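Local coordinates for outer membrane protein assembly factor BamA (Haemophilus ducreyi, PDB 4K3C) that probably works within the Bam complex to assemble beta-barrel proteins and insert them into the outer membrane, at residues P325-S329 with F353-P358; F164-S170 with F526-F532; A434-I440 with R454-D460; L373-N377 with Q388-A392; S172-A178 with L194-T200. All coordinates share one frame; numbering follows the deposited sequence.

The five contacts sample the transmembrane barrel of BamA, the C-terminal part of a chain that also carries two POTRA domains. Contacts 1, 3 and 5 join strands that follow one another in sequence, whereas contact 2 pairs the first barrel strand with the last and so closes the ring. Contact 4 adds a loop to the inner wall. Contacts 2 and 5 share a border, centres about 9 Å apart, where S175 N probably donates to G167 O (2.6 Å). Contacts 1 and 3, centres about 12 Å apart, meet through P325 O and R454 NH2 at 3.0 Å. Contact 4 stands apart, nearest atoms about 7 Å from contact 1 and 8 Å from contact 3.

Contact 1 (P325-S329 with F353-P358); sequences PTAGS and FSGYIP
P325 packs over one face of the Y356 ring, crossing it at a slant. Its CB sits 4.0 Å from the centroid of that ring, only 7° off the normal, a CH-pi contact over the ring centre, while CD of P325 reaches toward OH of Y356, also at 4.0 Å. The carbonyl O of P325 lies near the ring and accepts a hydrogen bond from R454 NH2. Y356 is able to receive the proline because its CG stands anti to the carbonyl carbon (chi1 -64°), which swings the ring back over the approaching loop. Beside this packing, A327 CB rests against P358 CD at 3.9 Å. The backbone below is the open end of an antiparallel hairpin of the Omp85 barrel, strands 328-338 and 346-358. In its hydrogen-bonded pair, Y356 N donates to G328 O at 2.9 Å with an almost straight N-H, but the return bond from G328 N is weak. One step on, S329 and G355 form a non-hydrogen-bonded pair, S329 CB lying 3.7 Å from G355 CA. Farther out, N320 OD1 accepts from the backbone N-H groups of T326 and A327, the two residues that follow P325, and Y356 also packs on A368 and K370 of the next strand.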
# COMPACT_ATOMS: atom_id res chain seq x y z
N PRO A 325 -2.52 13.02 3.20
CA PRO A 325 -2.18 12.89 4.61
C PRO A 325 -1.82 14.25 5.13
O PRO A 325 -1.32 15.08 4.38
CB PRO A 325 -0.92 12.02 4.59
CG PRO A 325 -0.95 11.33 3.30
CD PRO A 325 -1.56 12.31 2.35
N THR A 326 -2.09 14.50 6.40
CA THR A 326 -1.82 15.80 6.97
C THR A 326 -0.75 15.68 8.06
O THR A 326 -0.09 16.66 8.41
CB THR A 326 -3.13 16.49 7.43
OG1 THR A 326 -2.84 17.77 8.01
CG2 THR A 326 -3.92 15.62 8.41
N ALA A 327 -0.58 14.48 8.58
CA ALA A 327 0.49 14.20 9.52
C ALA A 327 0.90 12.73 9.48
O ALA A 327 0.20 11.90 8.89
CB ALA A 327 0.10 14.62 10.92
N GLY A 328 2.02 12.41 10.10
CA GLY A 328 2.53 11.06 10.08
C GLY A 328 3.65 10.93 9.08
O GLY A 328 4.15 11.94 8.55
N SER A 329 4.06 9.70 8.81
CA SER A 329 5.04 9.44 7.76
C SER A 329 4.85 8.08 7.10
O SER A 329 3.90 7.34 7.39
CB SER A 329 6.47 9.59 8.29
OG SER A 329 6.60 9.02 9.58
N PHE A 353 10.87 7.61 1.76
CA PHE A 353 10.46 8.23 2.96
C PHE A 353 9.56 9.31 2.50
O PHE A 353 9.87 9.99 1.57
CB PHE A 353 11.69 8.86 3.58
CG PHE A 353 11.40 9.88 4.60
CD1 PHE A 353 10.65 9.58 5.69
CD2 PHE A 353 11.91 11.14 4.48
CE1 PHE A 353 10.39 10.52 6.64
CE2 PHE A 353 11.65 12.07 5.43
CZ PHE A 353 10.89 11.76 6.51
N SER A 354 8.42 9.45 3.13
CA SER A 354 7.61 10.60 2.93
C SER A 354 7.01 10.85 4.27
O SER A 354 6.60 9.93 4.93
CB SER A 354 6.55 10.34 1.90
OG SER A 354 5.61 9.46 2.42
N GLY A 355 7.01 12.11 4.69
CA GLY A 355 6.50 12.52 5.97
C GLY A 355 5.84 13.87 5.89
O GLY A 355 6.13 14.67 5.06
N TYR A 356 4.93 14.08 6.81
CA TYR A 356 4.10 15.28 6.84
C TYR A 356 4.08 15.91 8.24
O TYR A 356 3.87 15.23 9.24
CB TYR A 356 2.67 14.97 6.39
CG TYR A 356 2.54 14.50 4.95
CD1 TYR A 356 3.00 13.26 4.56
CD2 TYR A 356 1.92 15.30 4.00
CE1 TYR A 356 2.88 12.82 3.26
CE2 TYR A 356 1.79 14.86 2.69
CZ TYR A 356 2.27 13.62 2.33
OH TYR A 356 2.17 13.17 1.04
N ILE A 357 4.27 17.23 8.28
CA ILE A 357 4.27 17.99 9.51
C ILE A 357 3.26 19.14 9.43
O ILE A 357 3.35 20.00 8.56
CB ILE A 357 5.67 18.58 9.75
CG1 ILE A 357 6.61 17.50 10.26
CG2 ILE A 357 5.63 19.76 10.70
CD1 ILE A 357 8.05 17.94 10.26
N PRO A 358 2.27 19.14 10.34
CA PRO A 358 1.30 20.23 10.33
C PRO A 358 1.77 21.37 11.22
O PRO A 358 2.38 21.09 12.27
CB PRO A 358 0.04 19.57 10.89
CG PRO A 358 0.55 18.51 11.81
CD PRO A 358 1.87 18.04 11.23

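Contact 2 (F164-S170 with F526-F532); sequences FGVGYGS and FTVGSTF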
# COMPACT_ATOMS: atom_id res chain seq x y z
N PHE A 164 -12.20 -1.22 -15.00
CA PHE A 164 -11.50 -0.53 -16.06
C PHE A 164 -10.97 0.79 -15.52
O PHE A 164 -11.55 1.38 -14.60
CB PHE A 164 -12.45 -0.23 -17.24
CG PHE A 164 -13.10 -1.44 -17.85
CD1 PHE A 164 -14.27 -1.97 -17.31
CD2 PHE A 164 -12.57 -2.03 -18.99
CE1 PHE A 164 -14.87 -3.09 -17.88
CE2 PHE A 164 -13.18 -3.15 -19.57
CZ PHE A 164 -14.33 -3.68 -19.01
N GLY A 165 -9.87 1.25 -16.10
CA GLY A 165 -9.37 2.58 -15.84
C GLY A 165 -8.88 3.19 -17.13
O GLY A 165 -8.49 2.47 -18.04
N VAL A 166 -8.93 4.51 -17.23
CA VAL A 166 -8.44 5.25 -18.39
C VAL A 166 -7.75 6.47 -17.83
O VAL A 166 -8.23 7.07 -16.86
CB VAL A 166 -9.59 5.72 -19.32
CG1 VAL A 166 -9.04 6.48 -20.50
CG2 VAL A 166 -10.38 4.54 -19.81
N GLY A 167 -6.62 6.85 -18.41
CA GLY A 167 -5.87 7.95 -17.84
C GLY A 167 -4.92 8.58 -18.82
O GLY A 167 -4.51 7.98 -19.81
N TYR A 168 -4.58 9.83 -18.54
CA TYR A 168 -3.67 10.58 -19.38
C TYR A 168 -2.75 11.52 -18.57
O TYR A 168 -3.17 12.11 -17.57
CB TYR A 168 -4.43 11.35 -20.45
CG TYR A 168 -3.50 11.85 -21.50
CD1 TYR A 168 -3.11 11.02 -22.53
CD2 TYR A 168 -2.96 13.12 -21.45
CE1 TYR A 168 -2.24 11.45 -23.49
CE2 TYR A 168 -2.09 13.55 -22.39
CZ TYR A 168 -1.73 12.72 -23.41
OH TYR A 168 -0.85 13.13 -24.37
N GLY A 169 -1.51 11.65 -19.01
CA GLY A 169 -0.52 12.39 -18.26
C GLY A 169 0.66 12.80 -19.12
O GLY A 169 0.85 12.27 -20.21
N SER A 170 1.44 13.75 -18.61
CA SER A 170 2.57 14.32 -19.34
C SER A 170 3.57 13.28 -19.79
O SER A 170 3.95 13.22 -20.96
CB SER A 170 3.28 15.35 -18.46
OG SER A 170 2.49 16.52 -18.36
N PHE A 526 1.20 17.08 -15.72
CA PHE A 526 -0.13 16.84 -15.18
C PHE A 526 -0.51 15.40 -15.37
O PHE A 526 -0.09 14.79 -16.34
CB PHE A 526 -1.16 17.69 -15.93
CG PHE A 526 -1.35 17.25 -17.35
CD1 PHE A 526 -0.45 17.65 -18.34
CD2 PHE A 526 -2.41 16.43 -17.70
CE1 PHE A 526 -0.60 17.25 -19.65
CE2 PHE A 526 -2.57 16.02 -19.02
CZ PHE A 526 -1.66 16.43 -19.99
N THR A 527 -1.30 14.83 -14.46
CA THR A 527 -1.99 13.61 -14.81
C THR A 527 -3.49 13.68 -14.54
O THR A 527 -3.96 14.48 -13.72
CB THR A 527 -1.41 12.33 -14.17
OG1 THR A 527 -1.52 12.40 -12.75
CG2 THR A 527 0.02 12.14 -14.59
N VAL A 528 -4.21 12.82 -15.25
CA VAL A 528 -5.65 12.76 -15.22
C VAL A 528 -5.98 11.29 -15.30
O VAL A 528 -5.42 10.57 -16.13
CB VAL A 528 -6.24 13.51 -16.43
CG1 VAL A 528 -7.56 12.88 -16.87
CG2 VAL A 528 -6.40 14.99 -16.10
N GLY A 529 -6.85 10.81 -14.42
CA GLY A 529 -7.12 9.39 -14.35
C GLY A 529 -8.54 9.10 -13.92
O GLY A 529 -9.13 9.86 -13.16
N SER A 530 -9.09 8.00 -14.41
CA SER A 530 -10.44 7.60 -14.05
C SER A 530 -10.52 6.10 -13.98
O SER A 530 -9.83 5.41 -14.73
CB SER A 530 -11.44 8.09 -15.07
OG SER A 530 -12.72 7.60 -14.72
N THR A 531 -11.34 5.59 -13.07
CA THR A 531 -11.60 4.15 -12.96
C THR A 531 -13.10 3.85 -12.88
O THR A 531 -13.86 4.59 -12.25
CB THR A 531 -10.87 3.50 -11.74
OG1 THR A 531 -11.45 3.95 -10.51
CG2 THR A 531 -9.37 3.81 -11.75
N PHE A 532 -13.51 2.76 -13.51
CA PHE A 532 -14.91 2.34 -13.51
C PHE A 532 -15.01 0.82 -13.60
O PHE A 532 -15.93 0.27 -14.22
CB PHE A 532 -15.69 3.01 -14.65
CG PHE A 532 -14.84 3.39 -15.83
CD1 PHE A 532 -14.61 2.47 -16.86
CD2 PHE A 532 -14.28 4.65 -15.92
CE1 PHE A 532 -13.82 2.82 -17.95
CE2 PHE A 532 -13.50 5.01 -17.01
CZ PHE A 532 -13.27 4.09 -18.02
OXT PHE A 532 -14.15 0.13 -13.06
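F532, the last residue of the chain, packs its ring against F164 and V166, the ring atom CE1 meeting F164 CB and CZ meeting V166 CG2, each at 3.4 Å. The valine methyl arrives at the ring edge, near its plane, whereas F164 O stands over one face. At the other end, F526 turns its CZ to the edge of the Y168 ring, 3.8 Å from CE2, and S170 N lies over one face of F526. The opposite side of the sheet is sparse: G165, G167 and G169 face T531, G529 and T527, and one side-chain approach there is T527 CG2 to G169 CA at 3.7 Å. That sparse side looks into the barrel, for T527 also touches M395 of an inward-folded loop; the aromatic side lies on the outer surface. Between the two faces runs a regular antiparallel register, with paired backbone bonds at V166-S530 and Y168-V528. S170 N adds a bond to F526 O at 2.9 Å, while the return from F526 N to S170 OG is weak. At the chain end F532 N donates to F164 O, and the terminal carboxylate takes part too, OXT accepting from F164 N at 3.1 Å. This is the seam between first and last strands of the Omp85 barrel. Held almost wholly by backbone groups, it is closed in this structure, and any lateral opening, as proposed for BamA, would have to break these bonds.

Contact 3 (A434-I440 with R454-D460); sequences ASLELII and RTSVFVD
I439 sets its CD1 methyl over the centre of one face of the R454 guanidinium, 3.3 Å from CZ. At the rim of that group, the hydrogen bond of R454 NH2 is accepted by O of P325, a residue of contact 1. A second flat group, the F458 ring, has the backbone N of D460 at its edge and forms a cation-pi pair with R399. These residues belong to two adjacent antiparallel strands of the Omp85 barrel, and R399 lies in the family's RGF/Y motif on the loop folded into the lumen. From that loop R399 also forms a salt bridge with D460 OD2, so the wall grips it by a ring face and a carboxylate. E437, on the same face, carries CG between its backbone N and carbonyl carbon (chi1 49°) and then extends, bringing OE2 within 3.2 Å of S456 OG, which donates to it; its OE1 also makes long, weak ion pairs with K370 and R399. Backbone bonds pair L436 with V459 and L438 with V457, their side chains on the other face. L438 N reaches V457 O at 2.7 Å. At I440, T455 OG1 donates to I440 O at 2.8 Å, from 46° above the carbonyl plane.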
# COMPACT_ATOMS: atom_id res chain seq x y z
N ALA A 434 15.13 14.24 -3.53
CA ALA A 434 14.42 14.67 -2.34
C ALA A 434 13.55 15.83 -2.71
O ALA A 434 13.65 16.37 -3.81
CB ALA A 434 15.37 15.05 -1.27
N SER A 435 12.68 16.21 -1.78
CA SER A 435 11.64 17.17 -2.10
C SER A 435 11.13 17.78 -0.81
O SER A 435 11.10 17.13 0.23
CB SER A 435 10.52 16.47 -2.85
OG SER A 435 9.74 17.38 -3.58
N LEU A 436 10.74 19.05 -0.88
CA LEU A 436 10.29 19.79 0.28
C LEU A 436 9.16 20.65 -0.24
O LEU A 436 9.32 21.34 -1.24
CB LEU A 436 11.44 20.66 0.77
CG LEU A 436 11.41 21.38 2.13
CD1 LEU A 436 11.60 22.89 1.98
CD2 LEU A 436 10.17 21.05 2.94
N GLU A 437 8.00 20.60 0.41
CA GLU A 437 6.91 21.46 -0.03
C GLU A 437 6.07 22.04 1.08
O GLU A 437 5.84 21.40 2.10
CB GLU A 437 6.00 20.78 -1.07
CG GLU A 437 5.49 19.39 -0.77
CD GLU A 437 5.05 18.65 -2.06
OE1 GLU A 437 5.58 17.54 -2.30
OE2 GLU A 437 4.18 19.18 -2.82
N LEU A 438 5.62 23.28 0.87
CA LEU A 438 4.62 23.90 1.74
C LEU A 438 3.23 23.73 1.15
O LEU A 438 2.91 24.31 0.12
CB LEU A 438 4.90 25.40 1.91
CG LEU A 438 4.57 26.01 3.28
CD1 LEU A 438 4.00 27.37 3.10
CD2 LEU A 438 3.63 25.16 4.11
N ILE A 439 2.40 22.95 1.82
CA ILE A 439 0.99 22.84 1.46
C ILE A 439 0.21 23.96 2.11
O ILE A 439 0.10 24.03 3.32
CB ILE A 439 0.42 21.56 2.02
CG1 ILE A 439 1.13 20.37 1.41
CG2 ILE A 439 -1.04 21.51 1.78
CD1 ILE A 439 0.82 19.10 2.11
N ILE A 440 -0.35 24.84 1.30
CA ILE A 440 -1.14 25.92 1.87
C ILE A 440 -2.60 25.70 1.49
O ILE A 440 -2.90 24.92 0.59
CB ILE A 440 -0.62 27.30 1.40
CG1 ILE A 440 -1.18 27.65 0.01
CG2 ILE A 440 0.90 27.32 1.39
CD1 ILE A 440 -0.39 27.03 -1.14
N ARG A 454 -5.53 20.06 -2.92
CA ARG A 454 -4.29 20.30 -2.20
C ARG A 454 -3.37 21.18 -3.04
O ARG A 454 -2.80 20.74 -4.03
CB ARG A 454 -3.61 18.96 -1.90
CG ARG A 454 -2.11 19.04 -1.60
CD ARG A 454 -1.69 17.95 -0.64
NE ARG A 454 -2.25 18.21 0.68
CZ ARG A 454 -2.00 17.46 1.75
NH1 ARG A 454 -2.53 17.78 2.92
NH2 ARG A 454 -1.21 16.40 1.64
N THR A 455 -3.22 22.44 -2.64
CA THR A 455 -2.29 23.33 -3.30
C THR A 455 -0.99 23.40 -2.50
O THR A 455 -1.01 23.29 -1.28
CB THR A 455 -2.88 24.72 -3.44
OG1 THR A 455 -3.30 25.17 -2.15
CG2 THR A 455 -4.08 24.67 -4.37
N SER A 456 0.14 23.56 -3.19
CA SER A 456 1.44 23.53 -2.52
C SER A 456 2.51 24.26 -3.31
O SER A 456 2.33 24.56 -4.49
CB SER A 456 1.87 22.09 -2.30
OG SER A 456 1.96 21.39 -3.54
N VAL A 457 3.63 24.53 -2.65
CA VAL A 457 4.78 25.14 -3.30
C VAL A 457 5.97 24.33 -2.87
O VAL A 457 6.11 23.99 -1.69
CB VAL A 457 4.96 26.60 -2.86
CG1 VAL A 457 6.33 27.11 -3.26
CG2 VAL A 457 3.84 27.46 -3.48
N PHE A 458 6.83 23.97 -3.82
CA PHE A 458 7.76 22.88 -3.57
C PHE A 458 9.15 23.20 -4.09
O PHE A 458 9.34 24.13 -4.89
CB PHE A 458 7.24 21.55 -4.21
CG PHE A 458 7.21 21.59 -5.70
CD1 PHE A 458 8.33 21.24 -6.44
CD2 PHE A 458 6.09 22.03 -6.38
CE1 PHE A 458 8.33 21.32 -7.81
CE2 PHE A 458 6.08 22.10 -7.75
CZ PHE A 458 7.20 21.74 -8.47
N VAL A 459 10.12 22.41 -3.62
CA VAL A 459 11.44 22.36 -4.22
C VAL A 459 11.80 20.89 -4.41
O VAL A 459 11.88 20.13 -3.44
CB VAL A 459 12.51 23.08 -3.37
CG1 VAL A 459 13.91 22.65 -3.79
CG2 VAL A 459 12.36 24.59 -3.49
N ASP A 460 11.98 20.47 -5.65
CA ASP A 460 12.41 19.09 -5.91
C ASP A 460 13.89 19.17 -6.26
O ASP A 460 14.38 20.21 -6.69
CB ASP A 460 11.64 18.43 -7.07
CG ASP A 460 10.16 18.17 -6.74
OD1 ASP A 460 9.72 18.40 -5.60
OD2 ASP A 460 9.43 17.71 -7.65

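Contact 4 (L373-N377 with Q388-A392); sequences LAYTN and QLYSA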
# COMPACT_ATOMS: atom_id res chain seq x y z
N LEU A 373 16.37 6.93 -2.25
CA LEU A 373 17.72 6.51 -2.54
C LEU A 373 17.65 5.17 -3.23
O LEU A 373 16.97 4.26 -2.76
CB LEU A 373 18.45 6.35 -1.22
CG LEU A 373 19.82 6.99 -1.04
CD1 LEU A 373 20.13 7.00 0.46
CD2 LEU A 373 20.89 6.21 -1.82
N ALA A 374 18.34 5.06 -4.37
CA ALA A 374 18.31 3.84 -5.18
C ALA A 374 19.71 3.48 -5.63
O ALA A 374 20.43 4.32 -6.15
CB ALA A 374 17.45 4.04 -6.38
N TYR A 375 20.08 2.23 -5.46
CA TYR A 375 21.42 1.82 -5.81
C TYR A 375 21.48 0.40 -6.32
O TYR A 375 20.95 -0.52 -5.69
CB TYR A 375 22.34 1.98 -4.61
CG TYR A 375 23.71 1.42 -4.85
CD1 TYR A 375 24.53 1.95 -5.82
CD2 TYR A 375 24.17 0.35 -4.11
CE1 TYR A 375 25.80 1.44 -6.04
CE2 TYR A 375 25.44 -0.17 -4.32
CZ TYR A 375 26.25 0.38 -5.28
OH TYR A 375 27.50 -0.15 -5.48
N THR A 376 22.13 0.22 -7.45
CA THR A 376 22.36 -1.10 -8.01
C THR A 376 23.84 -1.30 -8.17
O THR A 376 24.55 -0.39 -8.57
CB THR A 376 21.74 -1.25 -9.44
OG1 THR A 376 20.42 -0.72 -9.46
CG2 THR A 376 21.70 -2.72 -9.88
N ASN A 377 24.31 -2.50 -7.86
CA ASN A 377 25.55 -2.97 -8.45
C ASN A 377 25.54 -4.45 -8.79
O ASN A 377 24.58 -5.18 -8.49
CB ASN A 377 26.79 -2.61 -7.63
CG ASN A 377 27.95 -2.18 -8.52
OD1 ASN A 377 28.73 -3.00 -9.00
ND2 ASN A 377 28.05 -0.88 -8.75
N GLN A 388 18.06 -2.02 -16.60
CA GLN A 388 17.71 -2.09 -15.19
C GLN A 388 18.28 -0.85 -14.49
O GLN A 388 18.41 -0.82 -13.27
CB GLN A 388 18.35 -3.34 -14.59
CG GLN A 388 17.57 -3.97 -13.47
CD GLN A 388 16.44 -4.84 -13.97
OE1 GLN A 388 16.24 -4.98 -15.18
NE2 GLN A 388 15.69 -5.44 -13.05
N LEU A 389 18.62 0.16 -15.28
CA LEU A 389 19.23 1.38 -14.74
C LEU A 389 18.24 2.49 -14.33
O LEU A 389 17.08 2.47 -14.71
CB LEU A 389 20.25 1.93 -15.74
CG LEU A 389 21.58 1.21 -15.87
CD1 LEU A 389 22.44 1.94 -16.84
CD2 LEU A 389 22.24 1.17 -14.54
N TYR A 390 18.70 3.44 -13.53
CA TYR A 390 17.83 4.51 -13.04
C TYR A 390 17.94 5.81 -13.82
O TYR A 390 18.95 6.12 -14.44
CB TYR A 390 18.11 4.81 -11.59
CG TYR A 390 18.12 3.61 -10.67
CD1 TYR A 390 16.98 2.85 -10.49
CD2 TYR A 390 19.25 3.27 -9.96
CE1 TYR A 390 16.97 1.78 -9.65
CE2 TYR A 390 19.25 2.18 -9.10
CZ TYR A 390 18.10 1.44 -8.95
OH TYR A 390 18.08 0.36 -8.10
N SER A 391 16.87 6.58 -13.77
CA SER A 391 16.84 7.90 -14.35
C SER A 391 15.84 8.69 -13.50
O SER A 391 15.00 8.10 -12.81
CB SER A 391 16.42 7.84 -15.81
OG SER A 391 15.03 7.55 -15.95
N ALA A 392 15.96 10.01 -13.52
CA ALA A 392 15.07 10.86 -12.74
C ALA A 392 14.49 11.93 -13.64
O ALA A 392 14.90 12.06 -14.78
CB ALA A 392 15.83 11.48 -11.57
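Y390 leans from its loop onto the inner side of strand 373-377, meeting A374 and T376. From CB, which points to the strand, the side chain leaves with CG anti to its carbonyl carbon (chi1 -52°), and the ring is thereby carried over the wall. Its CD2 and CE1 atoms both pass close to A374 CB, at 4.1 and 4.0 Å. The methyl is 3.8 Å from the ring centroid and 15° off the normal, a CH-pi contact over one face, slightly displaced from the ring centre. CE2 then comes to Y375 N at 3.7 Å, with the carbonyl carbon of Y375 at the ring's edge. Beyond it, CZ rests on A374 CB at 3.7 Å, and the phenol OH ends 2.9 Å from T376 OG1. CE2 and CZ also lie beside T376 OG1. T376 OG1 also accepts a hydrogen bond from Q348 NE2 of the neighbouring strand, and Q348 OE1 in turn holds Q388 NE2 weakly. T376 thus sits where loop, strand and side-chain amide converge. Y375, by contrast, turns its CB away from the loop. The arrangement is characteristic of the Omp85 barrel, whose sixth extracellular loop folds back into the lumen and lays its chain along the inner wall.

Contact 5 (S172-A178 with L194-T200); sequences SGLSYNA and LNGSRNT
R198 and Y176 share the central bond, R198 N donating to Y176 O at 2.8 Å nearly in line with the carbonyl, while the return from Y176 N to R198 O is weak. At the next hydrogen-bonded pair, A178 and G196 close both bonds, A178 N to G196 O at 2.9 Å and G196 N to A178 O at 3.0 Å. Toward S172 and T200, beyond the regular strand pairing, the bonding becomes irregular. T200 OG1 donates to S172 O at 2.9 Å from well above the carbonyl plane, and T200 N adds a weak second bond to the same oxygen. R198 NH1 is also directed at L174 O, but the modelled separation is so short that its details are doubtful.

The packing centres on R198, whose CG lies anti to the backbone N (chi1 -179°) before the chain bends at the next torsion and runs along the Y176 ring. Its CB lies over one face of the tyrosine, 3.9 Å from the ring centroid, and its CD lies 3.5 Å from Y176 OH. The guanidinium is tilted 28° from the ring plane. Y176 carries its ring between its backbone N and carbonyl carbon, which places it against the arginine chain. On the face of the sheet away from Y176 and R198, N177 CB meets S197 CB at 3.5 Å, and S197 OG is bonded to N204.

This is the open end of a barrel hairpin, with a corner at L174. Strand 160-169 borders it, G167 and G165 pairing with S175 and N177, and strand 202-211 continues the wall.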
# COMPACT_ATOMS: atom_id res chain seq x y z
N SER A 172 3.96 9.16 -19.62
CA SER A 172 2.97 8.06 -19.69
C SER A 172 1.95 8.19 -20.84
O SER A 172 1.60 7.17 -21.45
CB SER A 172 2.25 7.78 -18.36
OG SER A 172 3.10 7.11 -17.44
N GLY A 173 1.50 9.41 -21.13
CA GLY A 173 0.51 9.64 -22.17
C GLY A 173 -0.82 8.94 -21.89
O GLY A 173 -1.30 8.89 -20.75
N LEU A 174 -1.44 8.38 -22.93
CA LEU A 174 -2.71 7.67 -22.78
C LEU A 174 -2.57 6.29 -22.15
O LEU A 174 -1.87 5.43 -22.66
CB LEU A 174 -3.40 7.52 -24.13
CG LEU A 174 -4.63 6.60 -24.09
CD1 LEU A 174 -5.71 7.14 -23.14
CD2 LEU A 174 -5.17 6.41 -25.49
N SER A 175 -3.30 6.07 -21.06
CA SER A 175 -3.26 4.81 -20.33
C SER A 175 -4.67 4.26 -20.20
O SER A 175 -5.62 5.01 -19.94
CB SER A 175 -2.65 4.99 -18.93
OG SER A 175 -1.43 5.71 -18.97
N TYR A 176 -4.80 2.95 -20.40
CA TYR A 176 -5.99 2.22 -19.98
C TYR A 176 -5.60 0.86 -19.45
O TYR A 176 -4.52 0.35 -19.76
CB TYR A 176 -7.02 2.06 -21.11
CG TYR A 176 -6.40 1.72 -22.42
CD1 TYR A 176 -6.10 0.40 -22.74
CD2 TYR A 176 -6.06 2.71 -23.32
CE1 TYR A 176 -5.50 0.09 -23.95
CE2 TYR A 176 -5.48 2.41 -24.52
CZ TYR A 176 -5.19 1.10 -24.83
OH TYR A 176 -4.58 0.82 -26.03
N ASN A 177 -6.49 0.28 -18.67
CA ASN A 177 -6.29 -1.04 -18.10
C ASN A 177 -7.66 -1.64 -17.88
O ASN A 177 -8.62 -0.91 -17.61
CB ASN A 177 -5.60 -0.93 -16.76
CG ASN A 177 -6.52 -0.33 -15.70
OD1 ASN A 177 -6.71 0.89 -15.63
ND2 ASN A 177 -7.13 -1.20 -14.89
N ALA A 178 -7.75 -2.97 -17.99
CA ALA A 178 -8.93 -3.71 -17.55
C ALA A 178 -8.46 -4.84 -16.68
O ALA A 178 -7.25 -5.10 -16.58
CB ALA A 178 -9.73 -4.25 -18.72
N LEU A 194 -7.12 -11.49 -13.36
CA LEU A 194 -6.51 -11.28 -14.65
C LEU A 194 -6.50 -9.79 -14.88
O LEU A 194 -7.52 -9.11 -14.76
CB LEU A 194 -7.32 -11.96 -15.76
CG LEU A 194 -6.69 -12.47 -17.06
CD1 LEU A 194 -7.72 -12.55 -18.13
CD2 LEU A 194 -5.50 -11.62 -17.50
N ASN A 195 -5.33 -9.28 -15.24
CA ASN A 195 -5.17 -7.86 -15.42
C ASN A 195 -4.29 -7.54 -16.61
O ASN A 195 -3.28 -8.21 -16.85
CB ASN A 195 -4.59 -7.23 -14.16
CG ASN A 195 -5.66 -6.68 -13.25
OD1 ASN A 195 -6.06 -7.33 -12.29
ND2 ASN A 195 -6.14 -5.47 -13.56
N GLY A 196 -4.67 -6.51 -17.34
CA GLY A 196 -3.84 -6.02 -18.41
C GLY A 196 -3.97 -4.52 -18.54
O GLY A 196 -5.03 -3.96 -18.22
N SER A 197 -2.90 -3.88 -19.03
CA SER A 197 -2.86 -2.42 -19.12
C SER A 197 -1.90 -1.93 -20.21
O SER A 197 -1.01 -2.67 -20.63
CB SER A 197 -2.42 -1.86 -17.80
OG SER A 197 -1.09 -2.29 -17.56
N ARG A 198 -2.07 -0.67 -20.62
CA ARG A 198 -1.30 -0.06 -21.70
C ARG A 198 -0.79 1.34 -21.36
O ARG A 198 -1.59 2.22 -21.04
CB ARG A 198 -2.16 0.02 -22.96
CG ARG A 198 -1.47 0.60 -24.18
CD ARG A 198 -1.78 2.11 -24.38
NE ARG A 198 -1.15 2.66 -25.59
CZ ARG A 198 -0.62 3.88 -25.68
NH1 ARG A 198 -0.62 4.70 -24.65
NH2 ARG A 198 -0.07 4.26 -26.82
N ASN A 199 0.53 1.53 -21.42
CA ASN A 199 1.21 2.84 -21.39
C ASN A 199 1.55 3.13 -22.82
O ASN A 199 1.22 2.35 -23.70
CB ASN A 199 2.56 2.74 -20.67
CG ASN A 199 2.44 2.82 -19.19
OD1 ASN A 199 1.67 3.63 -18.68
ND2 ASN A 199 3.20 1.99 -18.48
N THR A 200 2.27 4.22 -23.06
CA THR A 200 2.96 4.40 -24.34
C THR A 200 4.21 3.54 -24.35
O THR A 200 4.74 3.21 -25.41
CB THR A 200 3.37 5.85 -24.61
OG1 THR A 200 3.62 6.52 -23.37
CG2 THR A 200 2.28 6.59 -25.39